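PDB 7JID: UDP-L-Rhamnose Synthase from Acanthamoeba polyphaga mimivirus, which synthesises UDP-L-rhamnose, probably by reducing a UDP-linked keto sugar with NADPH, and is here bound to NADP and UDP-rhamnose. Local coordinates for residues Pro132-Ser137 with Asp256-Leu261; Cys186-Ser191 with Met244-Gln249; Gly220-Asn225 with Pro275-Gly280. All coordinates share one frame; numbering follows the deposited sequence.

Along the chain the six segments come in the order 132-137, 186-191, 220-225, 244-249, 256-261 and 275-280, so interaction 2 lies between the halves of interaction 1, while interaction 3 crosses both. Interactions 1 and 2 (centres about 12 Å apart) are joined by the salt bridge D256-R246. Interactions 2 and 3, about 16 Å apart, share a probable backbone hydrogen bond from N190 to V222; interactions 1 and 3, about 19 Å apart, meet through L261 and L221. Segment 132-137 leads into helix 138-150 of the Rossmann-type fold; 220-225 and 275-280 lead into helices 224-234 and 277-287. All feed the UDP-rhamnose pocket: R257 from interaction 1, C186, M244 and Q249 from interaction 2, H224 from interaction 3.

Interaction 1. Residues Pro132-Ser137 with Asp256-Leu261; sequences PNFFGS and DRSNNL. With AWU ([[(2~{R},3~{S},4~{R},5~{R})-5-[2,4-bis(oxidanylidene)pyrimidin-1-yl]-3,4-bis(oxidanyl)oxolan-2-yl]methoxy-oxidanyl-phosphoryl] [(2~{R},3~{R},4~{R},5~{R},6~{S})-6-methyl-3,4,5-tris(oxidanyl)oxan-2-yl] hydrogen phosphate), chain C.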
loop_
_atom_site.group_PDB
_atom_site.type_symbol
_atom_site.label_atom_id
_atom_site.label_comp_id
_atom_site.label_asym_id
_atom_site.label_seq_id
_atom_site.Cartn_x
_atom_site.Cartn_y
_atom_site.Cartn_z
ATOM N N PRO A 132 -2.141 -8.384 11.223
ATOM C CA PRO A 132 -3.329 -7.563 11.465
ATOM C C PRO A 132 -4.633 -8.365 11.400
ATOM O O PRO A 132 -4.731 -9.277 10.574
ATOM C CB PRO A 132 -3.276 -6.552 10.318
ATOM C CG PRO A 132 -1.800 -6.429 10.009
ATOM C CD PRO A 132 -1.281 -7.848 10.153
ATOM N N ASN A 133 -5.562 -8.039 12.281
ATOM C CA ASN A 133 -6.918 -8.619 12.239
ATOM C C ASN A 133 -7.963 -7.538 12.408
ATOM O O ASN A 133 -9.133 -7.880 12.602
ATOM C CB ASN A 133 -7.083 -9.734 13.265
ATOM C CG ASN A 133 -7.346 -9.212 14.656
ATOM O OD1 ASN A 133 -6.891 -8.118 15.012
ATOM N ND2 ASN A 133 -8.140 -9.944 15.410
ATOM N N PHE A 134 -7.599 -6.264 12.367
ATOM C CA PHE A 134 -8.571 -5.145 12.391
ATOM C C PHE A 134 -8.516 -4.380 11.067
ATOM O O PHE A 134 -7.431 -3.885 10.703
ATOM C CB PHE A 134 -8.369 -4.219 13.593
ATOM C CG PHE A 134 -9.309 -3.055 13.591
ATOM C CD1 PHE A 134 -10.671 -3.202 13.870
ATOM C CD2 PHE A 134 -8.865 -1.803 13.247
ATOM C CE1 PHE A 134 -11.523 -2.113 13.798
ATOM C CE2 PHE A 134 -9.708 -0.706 13.216
ATOM C CZ PHE A 134 -11.040 -0.853 13.505
ATOM N N PHE A 135 -9.668 -4.249 10.424
ATOM C CA PHE A 135 -9.757 -3.655 9.073
ATOM C C PHE A 135 -10.841 -2.589 9.031
ATOM O O PHE A 135 -11.310 -2.311 7.936
ATOM C CB PHE A 135 -9.915 -4.755 8.028
ATOM C CG PHE A 135 -8.933 -5.876 8.169
ATOM C CD1 PHE A 135 -7.608 -5.712 7.777
ATOM C CD2 PHE A 135 -9.331 -7.139 8.608
ATOM C CE1 PHE A 135 -6.696 -6.753 7.888
ATOM C CE2 PHE A 135 -8.400 -8.180 8.720
ATOM C CZ PHE A 135 -7.086 -7.988 8.347
ATOM N N GLY A 136 -11.220 -2.022 10.182
ATOM C CA GLY A 136 -12.424 -1.181 10.279
ATOM C C GLY A 136 -12.213 0.292 10.030
ATOM O O GLY A 136 -13.203 1.091 10.109
ATOM N N SER A 137 -10.983 0.731 9.743
ATOM C CA SER A 137 -10.723 2.109 9.266
ATOM C C SER A 137 -9.744 1.977 8.086
ATOM O O SER A 137 -8.905 1.042 8.065
ATOM C CB SER A 137 -10.195 3.027 10.324
ATOM O OG SER A 137 -8.898 2.608 10.739
ATOM N N ASP A 256 -14.717 2.838 12.001
ATOM C CA ASP A 256 -14.579 2.205 13.330
ATOM C C ASP A 256 -13.194 2.509 13.921
ATOM O O ASP A 256 -12.424 3.300 13.332
ATOM C CB ASP A 256 -14.745 0.696 13.194
ATOM C CG ASP A 256 -15.222 -0.045 14.433
ATOM O OD1 ASP A 256 -15.354 0.586 15.525
ATOM O OD2 ASP A 256 -15.475 -1.265 14.312
ATOM N N ARG A 257 -12.990 2.035 15.146
ATOM C CA ARG A 257 -11.741 2.270 15.927
ATOM C C ARG A 257 -11.228 0.926 16.445
ATOM O O ARG A 257 -11.996 0.008 16.806
ATOM C CB ARG A 257 -11.911 3.287 17.053
ATOM C CG ARG A 257 -12.285 4.702 16.637
ATOM C CD ARG A 257 -11.243 5.322 15.758
ATOM N NE ARG A 257 -11.481 6.734 15.509
ATOM C CZ ARG A 257 -12.092 7.232 14.445
ATOM N NH1 ARG A 257 -12.614 6.449 13.519
ATOM N NH2 ARG A 257 -12.151 8.548 14.320
ATOM N N SER A 258 -9.908 0.790 16.413
ATOM C CA SER A 258 -9.180 -0.395 16.901
ATOM C C SER A 258 -9.240 -0.429 18.442
ATOM O O SER A 258 -8.999 0.613 19.088
ATOM C CB SER A 258 -7.753 -0.291 16.482
ATOM O OG SER A 258 -6.957 -1.308 17.052
ATOM N N ASN A 259 -9.526 -1.588 19.005
ATOM C CA ASN A 259 -9.501 -1.802 20.476
ATOM C C ASN A 259 -8.750 -3.092 20.734
ATOM O O ASN A 259 -9.227 -4.131 20.226
ATOM C CB ASN A 259 -10.913 -1.876 21.074
ATOM C CG ASN A 259 -11.614 -0.550 20.970
ATOM O OD1 ASN A 259 -11.387 0.343 21.754
ATOM N ND2 ASN A 259 -12.478 -0.414 19.969
ATOM N N ASN A 260 -7.685 -3.083 21.539
ATOM C CA ASN A 260 -6.884 -4.315 21.726
ATOM C C ASN A 260 -6.018 -4.190 22.986
ATOM O O ASN A 260 -5.846 -3.088 23.515
ATOM C CB ASN A 260 -6.102 -4.636 20.457
ATOM C CG ASN A 260 -4.971 -3.659 20.194
ATOM O OD1 ASN A 260 -4.152 -3.454 21.072
ATOM N ND2 ASN A 260 -4.940 -3.148 18.975
ATOM N N LEU A 261 -5.485 -5.331 23.378
ATOM C CA LEU A 261 -4.262 -5.483 24.197
ATOM C C LEU A 261 -3.108 -5.879 23.300
ATOM O O LEU A 261 -3.260 -6.883 22.539
ATOM C CB LEU A 261 -4.481 -6.586 25.234
ATOM C CG LEU A 261 -3.250 -7.046 26.024
ATOM C CD1 LEU A 261 -2.735 -5.942 26.926
ATOM C CD2 LEU A 261 -3.560 -8.299 26.849
HETATM P PA AWU C . -10.054 9.512 17.832
HETATM O O1A AWU C . -11.030 9.358 16.727
HETATM O O2A AWU C . -9.930 10.869 18.502
HETATM O O3A AWU C . -8.479 9.270 17.488
HETATM P PB AWU C . -7.864 8.366 16.253
HETATM O O1B AWU C . -8.435 6.931 16.144
HETATM O O2B AWU C . -7.833 9.252 14.988
HETATM O O3B AWU C . -6.391 8.198 16.855
HETATM C "C5'" AWU C . -3.333 7.192 15.189
HETATM O "O5'" AWU C . -4.325 7.960 15.842
HETATM C "C4'" AWU C . -2.708 6.221 16.176
HETATM O "O4'" AWU C . -1.813 5.295 15.521
HETATM C "C3'" AWU C . -3.797 5.437 16.832
HETATM O "O3'" AWU C . -3.240 4.769 17.932
HETATM C "C2'" AWU C . -4.901 6.314 17.415
HETATM C "C1'" AWU C . -5.364 7.324 16.460
HETATM N N1 AWU C . -14.002 8.410 21.019
HETATM C C2 AWU C . -15.061 8.559 21.897
HETATM O O2 AWU C . -15.031 7.996 23.011
HETATM N N3 AWU C . -16.058 9.441 21.571
HETATM C C4 AWU C . -16.111 10.049 20.356
HETATM O O4 AWU C . -17.070 10.879 20.141
HETATM C C5 AWU C . -15.033 9.913 19.480
HETATM C C6 AWU C . -14.023 9.002 19.771
HETATM C C1C AWU C . -12.882 7.480 21.340
HETATM C C2C AWU C . -12.482 6.482 20.252
HETATM C C3C AWU C . -10.985 6.247 20.576
HETATM C C4C AWU C . -10.589 7.582 21.119
HETATM C C5C AWU C . -9.725 8.425 20.206
HETATM C "C6'" AWU C . -2.333 8.221 14.664
HETATM O "O2'" AWU C . -4.338 7.069 18.468
HETATM O O2C AWU C . -13.239 5.310 20.416
HETATM O O3C AWU C . -10.838 5.321 21.638
HETATM O O4C AWU C . -11.765 8.345 21.354
HETATM O O5C AWU C . -10.387 8.441 18.920
HETATM O O HOH W 1 -8.806 2.543 13.679
#
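The phenyl ring of F134 reaches across from the loop 132-137 and lies against the backbone of D256, R257 and S258. CB points toward 256-261, and CG stands anti to the backbone N (chi1 178°). Beyond CG, the rim atom CD2 is 3.7 Å from CB of S258, CE2 draws close to the amide N of the same serine, and the tip CZ stops 3.4 Å from the carbonyl carbon of R257. On the far rim, CE1 faces R257 O. S258 CA sits over one face of the ring, a CH-pi contact 3.8 Å from the centroid, and G136 N lies over the centre of the opposite face; the ring is thus sandwiched between main-chain atoms of both segments.

Where the loops draw together, D256 N donates to G136 O over 3.0 Å, approaching from above the carbonyl plane. This loop leads into helix 138-150 of the Rossmann-type fold, and S137 is its N-cap, with OG bonded to S140 N. Y139, in the first turn of the helix, is the tyrosine of the YxxxK signature of short-chain dehydrogenase/reductases, and its OH is hydrogen-bonded to UDP-rhamnose. A water 2.9 Å from S137 OG also makes a weak bond with S258 N.

CB of R257 points away from 132-137, and the side chain runs into the ligand pocket. CB and then CG, at 3.9 Å, pass the ribose hydroxyl O2C; the chain bends at chi2 (-61°), bringing CD close to O1B of the diphosphate. NE and NH2 then both donate to O1A of UDP-rhamnose, at 2.9 and 2.8 Å, with the oxygen at the edge of the guanidinium. NH1 donates to D256 O within 5° of the guanidinium plane and also forms a salt bridge with D71.

Interaction 2. Residues Cys186-Ser191 with Met244-Gln249; sequences CSIPNS and MSREQQ. With AWU ([[(2~{R},3~{S},4~{R},5~{R})-5-[2,4-bis(oxidanylidene)pyrimidin-1-yl]-3,4-bis(oxidanyl)oxolan-2-yl]methoxy-oxidanyl-phosphoryl] [(2~{R},3~{R},4~{R},5~{R},6~{S})-6-methyl-3,4,5-tris(oxidanyl)oxan-2-yl] hydrogen phosphate), chain C; EDO (1,2-ethanediol), chain J.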
loop_
_atom_site.group_PDB
_atom_site.type_symbol
_atom_site.label_atom_id
_atom_site.label_comp_id
_atom_site.label_asym_id
_atom_site.label_seq_id
_atom_site.Cartn_x
_atom_site.Cartn_y
_atom_site.Cartn_z
ATOM N N CYS A 186 -16.941 6.291 24.368
ATOM C CA CYS A 186 -16.999 4.842 24.155
ATOM C C CYS A 186 -15.899 4.226 25.009
ATOM O O CYS A 186 -14.736 4.277 24.573
ATOM C CB CYS A 186 -16.893 4.491 22.678
ATOM S SG CYS A 186 -17.039 2.729 22.406
ATOM N N SER A 187 -16.222 3.784 26.239
ATOM C CA SER A 187 -15.178 3.309 27.183
ATOM C C SER A 187 -14.832 1.843 26.900
ATOM O O SER A 187 -15.648 0.929 27.124
ATOM C CB SER A 187 -15.543 3.525 28.640
ATOM O OG SER A 187 -14.487 3.190 29.533
ATOM N N ILE A 188 -13.588 1.575 26.538
ATOM C CA ILE A 188 -13.126 0.196 26.244
ATOM C C ILE A 188 -11.683 0.078 26.739
ATOM O O ILE A 188 -10.867 0.938 26.429
ATOM C CB ILE A 188 -13.232 -0.138 24.733
ATOM C CG1 ILE A 188 -14.678 -0.066 24.188
ATOM C CG2 ILE A 188 -12.624 -1.507 24.458
ATOM C CD1 ILE A 188 -14.793 -0.224 22.681
ATOM N N PRO A 189 -11.322 -0.998 27.480
ATOM C CA PRO A 189 -9.929 -1.205 27.910
ATOM C C PRO A 189 -9.006 -1.308 26.687
ATOM O O PRO A 189 -9.287 -2.057 25.757
ATOM C CB PRO A 189 -9.967 -2.493 28.738
ATOM C CG PRO A 189 -11.406 -2.567 29.207
ATOM C CD PRO A 189 -12.200 -2.035 28.045
ATOM N N ASN A 190 -7.844 -0.675 26.771
ATOM C CA ASN A 190 -6.929 -0.593 25.621
ATOM C C ASN A 190 -5.482 -0.430 26.070
ATOM O O ASN A 190 -5.242 0.133 27.177
ATOM C CB ASN A 190 -7.263 0.652 24.811
ATOM C CG ASN A 190 -8.229 0.376 23.692
ATOM O OD1 ASN A 190 -7.832 -0.170 22.662
ATOM N ND2 ASN A 190 -9.497 0.787 23.886
ATOM N N SER A 191 -4.575 -0.912 25.239
ATOM C CA SER A 191 -3.135 -0.628 25.328
ATOM C C SER A 191 -2.899 0.781 24.817
ATOM O O SER A 191 -3.307 1.083 23.662
ATOM C CB SER A 191 -2.328 -1.619 24.608
ATOM O OG SER A 191 -2.340 -2.892 25.244
ATOM N N MET A 244 -21.307 5.871 25.600
ATOM C CA MET A 244 -22.016 5.294 24.443
ATOM C C MET A 244 -21.355 3.980 24.093
ATOM O O MET A 244 -20.154 3.768 24.422
ATOM C CB MET A 244 -22.007 6.246 23.242
ATOM C CG MET A 244 -20.618 6.525 22.664
ATOM S SD MET A 244 -20.778 7.406 21.119
ATOM C CE MET A 244 -19.065 7.903 20.879
ATOM N N SER A 245 -22.074 3.136 23.377
ATOM C CA SER A 245 -21.605 1.803 22.945
ATOM C C SER A 245 -20.758 1.940 21.662
ATOM O O SER A 245 -20.764 3.009 21.066
ATOM C CB SER A 245 -22.783 0.904 22.666
ATOM O OG SER A 245 -23.471 1.363 21.517
ATOM N N ARG A 246 -19.987 0.904 21.357
ATOM C CA ARG A 246 -19.233 0.752 20.068
ATOM C C ARG A 246 -20.155 1.002 18.865
ATOM O O ARG A 246 -19.746 1.680 17.928
ATOM C CB ARG A 246 -18.658 -0.668 20.053
ATOM C CG ARG A 246 -17.821 -0.982 18.830
ATOM C CD ARG A 246 -16.404 -0.536 19.011
ATOM N NE ARG A 246 -15.594 -1.036 17.889
ATOM C CZ ARG A 246 -14.811 -2.105 17.907
ATOM N NH1 ARG A 246 -14.728 -2.908 18.960
ATOM N NH2 ARG A 246 -14.118 -2.394 16.823
ATOM N N GLU A 247 -21.384 0.457 18.913
ATOM C CA GLU A 247 -22.398 0.563 17.821
ATOM C C GLU A 247 -22.896 2.012 17.711
ATOM O O GLU A 247 -22.997 2.529 16.582
ATOM C CB GLU A 247 -23.522 -0.438 18.116
ATOM C CG GLU A 247 -23.090 -1.898 18.081
ATOM C CD GLU A 247 -22.214 -2.420 19.230
ATOM O OE1 GLU A 247 -22.375 -1.943 20.415
ATOM O OE2 GLU A 247 -21.282 -3.249 18.927
ATOM N N GLN A 248 -23.207 2.670 18.825
ATOM C CA GLN A 248 -23.576 4.109 18.827
ATOM C C GLN A 248 -22.440 4.929 18.210
ATOM O O GLN A 248 -22.714 5.845 17.410
ATOM C CB GLN A 248 -23.865 4.598 20.242
ATOM C CG GLN A 248 -25.282 4.280 20.703
ATOM C CD GLN A 248 -25.436 4.599 22.174
ATOM O OE1 GLN A 248 -24.719 4.064 23.010
ATOM N NE2 GLN A 248 -26.341 5.523 22.501
ATOM N N GLN A 249 -21.186 4.624 18.600
ATOM C CA GLN A 249 -20.029 5.384 18.080
ATOM C C GLN A 249 -19.879 5.158 16.565
ATOM O O GLN A 249 -19.607 6.129 15.881
ATOM C CB GLN A 249 -18.764 4.932 18.809
ATOM C CG GLN A 249 -17.531 5.709 18.376
ATOM C CD GLN A 249 -16.260 5.146 18.984
ATOM O OE1 GLN A 249 -15.830 4.021 18.684
ATOM N NE2 GLN A 249 -15.724 5.887 19.929
HETATM P PA AWU C . -10.054 9.512 17.832
HETATM O O1A AWU C . -11.030 9.358 16.727
HETATM O O2A AWU C . -9.930 10.869 18.502
HETATM O O3A AWU C . -8.479 9.270 17.488
HETATM P PB AWU C . -7.864 8.366 16.253
HETATM O O1B AWU C . -8.435 6.931 16.144
HETATM O O2B AWU C . -7.833 9.252 14.988
HETATM O O3B AWU C . -6.391 8.198 16.855
HETATM C "C5'" AWU C . -3.333 7.192 15.189
HETATM O "O5'" AWU C . -4.325 7.960 15.842
HETATM C "C4'" AWU C . -2.708 6.221 16.176
HETATM O "O4'" AWU C . -1.813 5.295 15.521
HETATM C "C3'" AWU C . -3.797 5.437 16.832
HETATM O "O3'" AWU C . -3.240 4.769 17.932
HETATM C "C2'" AWU C . -4.901 6.314 17.415
HETATM C "C1'" AWU C . -5.364 7.324 16.460
HETATM N N1 AWU C . -14.002 8.410 21.019
HETATM C C2 AWU C . -15.061 8.559 21.897
HETATM O O2 AWU C . -15.031 7.996 23.011
HETATM N N3 AWU C . -16.058 9.441 21.571
HETATM C C4 AWU C . -16.111 10.049 20.356
HETATM O O4 AWU C . -17.070 10.879 20.141
HETATM C C5 AWU C . -15.033 9.913 19.480
HETATM C C6 AWU C . -14.023 9.002 19.771
HETATM C C1C AWU C . -12.882 7.480 21.340
HETATM C C2C AWU C . -12.482 6.482 20.252
HETATM C C3C AWU C . -10.985 6.247 20.576
HETATM C C4C AWU C . -10.589 7.582 21.119
HETATM C C5C AWU C . -9.725 8.425 20.206
HETATM C "C6'" AWU C . -2.333 8.221 14.664
HETATM O "O2'" AWU C . -4.338 7.069 18.468
HETATM O O2C AWU C . -13.239 5.310 20.416
HETATM O O3C AWU C . -10.838 5.321 21.638
HETATM O O4C AWU C . -11.765 8.345 21.354
HETATM O O5C AWU C . -10.387 8.441 18.920
HETATM C C1 EDO J . -18.564 -1.078 24.215
HETATM O O1 EDO J . -19.737 -1.058 23.431
HETATM C C2 EDO J . -18.274 0.188 24.979
HETATM O O2 EDO J . -19.030 0.413 26.152
HETATM O O HOH W 2 -18.869 3.156 26.874
#
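C186 and M244 meet just beyond the small parallel pair of strands 184-185 and 242-243, beside the uridine half of bound UDP-rhamnose. The C186 backbone N donates to the uracil oxygen O2 of the ligand across 2.9 Å, and the M244 methyl CE lies 3.4 Å from uracil N3. From helix 246-252, Q249 NE2 donates a hydrogen bond to the ribose hydroxyl O2C at 2.6 Å. CG of Q249 is anti to the backbone N (chi1 -177°) and the chain is extended beyond it; at its end NE2 also lies 3.3 Å from C186 CB.

Behind this first shell the two backbones are joined by a nearly straight CA-H...O contact from C186 CA to M244 O (163° at the hydrogen). A water bridges the same carbonyl to S187 N, accepting from the amide and donating to M244 O. The C186 sulphur rests 3.6 Å from R246 N, which itself donates to a 1,2-ethanediol, probably from the crystallisation liquor. Farther out, I188 and R246 cross at about a right angle, CD1 of I188 touching CD of R246 at 4.0 Å; the guanidinium continues to salt bridges with E114 and D256.

The start of the helix is fixed by a capping box: Q248 N donates to S245 OG, and S245 N donates to Q248 OE1 at 2.8 Å.

Interaction 3. Residues Gly220-Asn225 with Pro275-Gly280; sequences GLVSHN and PDILTG. With AWU ([[(2~{R},3~{S},4~{R},5~{R})-5-[2,4-bis(oxidanylidene)pyrimidin-1-yl]-3,4-bis(oxidanyl)oxolan-2-yl]methoxy-oxidanyl-phosphoryl] [(2~{R},3~{R},4~{R},5~{R},6~{S})-6-methyl-3,4,5-tris(oxidanyl)oxan-2-yl] hydrogen phosphate), chain C.
I277, in the first turn of helix 277-287, makes an apolar contact with V222 and G220, in the loop that leads from strand 212-215, at the edge of the parallel Rossmann-type sheet, into helix 224-234. I277 divides its branches. CG1, anti to the backbone N (chi1 -176°), meets CG1 of V222 at 3.5 Å, tighter than usual for two carbons, and the two side chains cross at about a right angle. CG2 instead lies against the main chain, 3.5 Å from the carbonyl carbons of both G220 and L221. G220 takes a positive phi of 87°, a conformation that favours glycine.

The other branch of V222, CG2, reaches CD1 of L278 at 4.1 Å, so valine touches two successive residues of the helix. V222 also packs on I227 and L278 on L230, which extends the apolar contact onto helix 224-234. The start of helix 277-287 is N-capped by D276, whose OD1 accepts from T279 N. At the end of the loop, S223 N-caps helix 224-234, and the next residue, H224, faces UDP-rhamnose: its NE2 is hydrogen-bonded at 2.8 Å to the ribose oxygen O3C, an atom at the edge of the imidazole, near its plane.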
loop_
_atom_site.group_PDB
_atom_site.type_symbol
_atom_site.label_atom_id
_atom_site.label_comp_id
_atom_site.label_asym_id
_atom_site.label_seq_id
_atom_site.Cartn_x
_atom_site.Cartn_y
_atom_site.Cartn_z
ATOM N N GLY A 220 -0.172 -3.424 30.097
ATOM C CA GLY A 220 -1.539 -3.515 30.618
ATOM C C GLY A 220 -2.540 -2.630 29.896
ATOM O O GLY A 220 -2.266 -2.058 28.824
ATOM N N LEU A 221 -3.761 -2.659 30.413
ATOM C CA LEU A 221 -4.953 -2.022 29.827
ATOM C C LEU A 221 -5.516 -0.950 30.719
ATOM O O LEU A 221 -5.515 -1.115 31.956
ATOM C CB LEU A 221 -6.005 -3.120 29.633
ATOM C CG LEU A 221 -5.700 -4.186 28.593
ATOM C CD1 LEU A 221 -6.771 -5.281 28.655
ATOM C CD2 LEU A 221 -5.570 -3.573 27.190
ATOM N N VAL A 222 -6.014 0.107 30.113
ATOM C CA VAL A 222 -6.772 1.161 30.799
ATOM C C VAL A 222 -7.953 1.511 29.917
ATOM O O VAL A 222 -7.865 1.452 28.678
ATOM C CB VAL A 222 -5.899 2.387 31.111
ATOM C CG1 VAL A 222 -5.507 3.140 29.838
ATOM C CG2 VAL A 222 -6.559 3.252 32.167
ATOM N N SER A 223 -9.039 1.913 30.536
ATOM C CA SER A 223 -10.233 2.372 29.786
ATOM C C SER A 223 -10.362 3.877 29.867
ATOM O O SER A 223 -9.826 4.508 30.778
ATOM C CB SER A 223 -11.506 1.744 30.269
ATOM O OG SER A 223 -11.809 2.244 31.551
ATOM N N HIS A 224 -11.165 4.391 28.969
ATOM C CA HIS A 224 -11.533 5.828 28.957
ATOM C C HIS A 224 -12.155 6.158 30.319
ATOM O O HIS A 224 -11.856 7.212 30.878
ATOM C CB HIS A 224 -12.493 6.109 27.812
ATOM C CG HIS A 224 -12.092 5.600 26.469
ATOM N ND1 HIS A 224 -11.805 4.254 26.227
ATOM C CD2 HIS A 224 -11.959 6.235 25.292
ATOM C CE1 HIS A 224 -11.534 4.105 24.939
ATOM N NE2 HIS A 224 -11.594 5.294 24.364
ATOM N N ASN A 225 -13.046 5.304 30.811
ATOM C CA ASN A 225 -13.696 5.581 32.102
ATOM C C ASN A 225 -12.666 5.625 33.211
ATOM O O ASN A 225 -12.804 6.477 34.099
ATOM C CB ASN A 225 -14.789 4.566 32.384
ATOM C CG ASN A 225 -16.066 4.814 31.620
ATOM O OD1 ASN A 225 -16.216 5.803 30.908
ATOM N ND2 ASN A 225 -16.960 3.847 31.736
ATOM N N PRO A 275 6.412 1.850 33.425
ATOM C CA PRO A 275 5.293 1.685 34.354
ATOM C C PRO A 275 4.086 1.020 33.675
ATOM O O PRO A 275 3.827 1.314 32.500
ATOM C CB PRO A 275 4.917 3.112 34.746
ATOM C CG PRO A 275 6.198 3.899 34.533
ATOM C CD PRO A 275 6.821 3.267 33.315
ATOM N N ASP A 276 3.358 0.173 34.401
ATOM C CA ASP A 276 2.033 -0.267 33.897
ATOM C C ASP A 276 1.219 0.991 33.605
ATOM O O ASP A 276 1.457 2.092 34.176
ATOM C CB ASP A 276 1.322 -1.187 34.870
ATOM C CG ASP A 276 0.797 -0.413 36.051
ATOM O OD1 ASP A 276 -0.289 0.168 35.912
ATOM O OD2 ASP A 276 1.471 -0.389 37.140
ATOM N N ILE A 277 0.305 0.885 32.639
ATOM C CA ILE A 277 -0.454 2.037 32.117
ATOM C C ILE A 277 -1.236 2.759 33.241
ATOM O O ILE A 277 -1.371 3.999 33.198
ATOM C CB ILE A 277 -1.374 1.591 30.958
ATOM C CG1 ILE A 277 -2.097 2.759 30.316
ATOM C CG2 ILE A 277 -2.372 0.524 31.388
ATOM C CD1 ILE A 277 -1.168 3.801 29.751
ATOM N N LEU A 278 -1.782 2.057 34.231
ATOM C CA LEU A 278 -2.594 2.750 35.276
ATOM C C LEU A 278 -1.686 3.545 36.243
ATOM O O LEU A 278 -1.973 4.756 36.500
ATOM C CB LEU A 278 -3.501 1.744 35.996
ATOM C CG LEU A 278 -4.494 2.452 36.915
ATOM C CD1 LEU A 278 -5.457 3.298 36.106
ATOM C CD2 LEU A 278 -5.296 1.451 37.735
ATOM N N THR A 279 -0.581 2.969 36.689
ATOM C CA THR A 279 0.467 3.703 37.447
ATOM C C THR A 279 0.902 4.906 36.611
ATOM O O THR A 279 0.928 6.030 37.160
ATOM C CB THR A 279 1.650 2.816 37.816
ATOM O OG1 THR A 279 1.202 1.684 38.570
ATOM C CG2 THR A 279 2.695 3.578 38.597
ATOM N N GLY A 280 1.159 4.709 35.313
ATOM C CA GLY A 280 1.630 5.796 34.455
ATOM C C GLY A 280 0.587 6.867 34.284
ATOM O O GLY A 280 0.935 8.058 34.336
HETATM P PA AWU C . -10.054 9.512 17.832
HETATM O O1A AWU C . -11.030 9.358 16.727
HETATM O O2A AWU C . -9.930 10.869 18.502
HETATM O O3A AWU C . -8.479 9.270 17.488
HETATM P PB AWU C . -7.864 8.366 16.253
HETATM O O1B AWU C . -8.435 6.931 16.144
HETATM O O2B AWU C . -7.833 9.252 14.988
HETATM O O3B AWU C . -6.391 8.198 16.855
HETATM C "C5'" AWU C . -3.333 7.192 15.189
HETATM O "O5'" AWU C . -4.325 7.960 15.842
HETATM C "C4'" AWU C . -2.708 6.221 16.176
HETATM O "O4'" AWU C . -1.813 5.295 15.521
HETATM C "C3'" AWU C . -3.797 5.437 16.832
HETATM O "O3'" AWU C . -3.240 4.769 17.932
HETATM C "C2'" AWU C . -4.901 6.314 17.415
HETATM C "C1'" AWU C . -5.364 7.324 16.460
HETATM N N1 AWU C . -14.002 8.410 21.019
HETATM C C2 AWU C . -15.061 8.559 21.897
HETATM O O2 AWU C . -15.031 7.996 23.011
HETATM N N3 AWU C . -16.058 9.441 21.571
HETATM C C4 AWU C . -16.111 10.049 20.356
HETATM O O4 AWU C . -17.070 10.879 20.141
HETATM C C5 AWU C . -15.033 9.913 19.480
HETATM C C6 AWU C . -14.023 9.002 19.771
HETATM C C1C AWU C . -12.882 7.480 21.340
HETATM C C2C AWU C . -12.482 6.482 20.252
HETATM C C3C AWU C . -10.985 6.247 20.576
HETATM C C4C AWU C . -10.589 7.582 21.119
HETATM C C5C AWU C . -9.725 8.425 20.206
HETATM C "C6'" AWU C . -2.333 8.221 14.664
HETATM O "O2'" AWU C . -4.338 7.069 18.468
HETATM O O2C AWU C . -13.239 5.310 20.416
HETATM O O3C AWU C . -10.838 5.321 21.638
HETATM O O4C AWU C . -11.765 8.345 21.354
HETATM O O5C AWU C . -10.387 8.441 18.920
#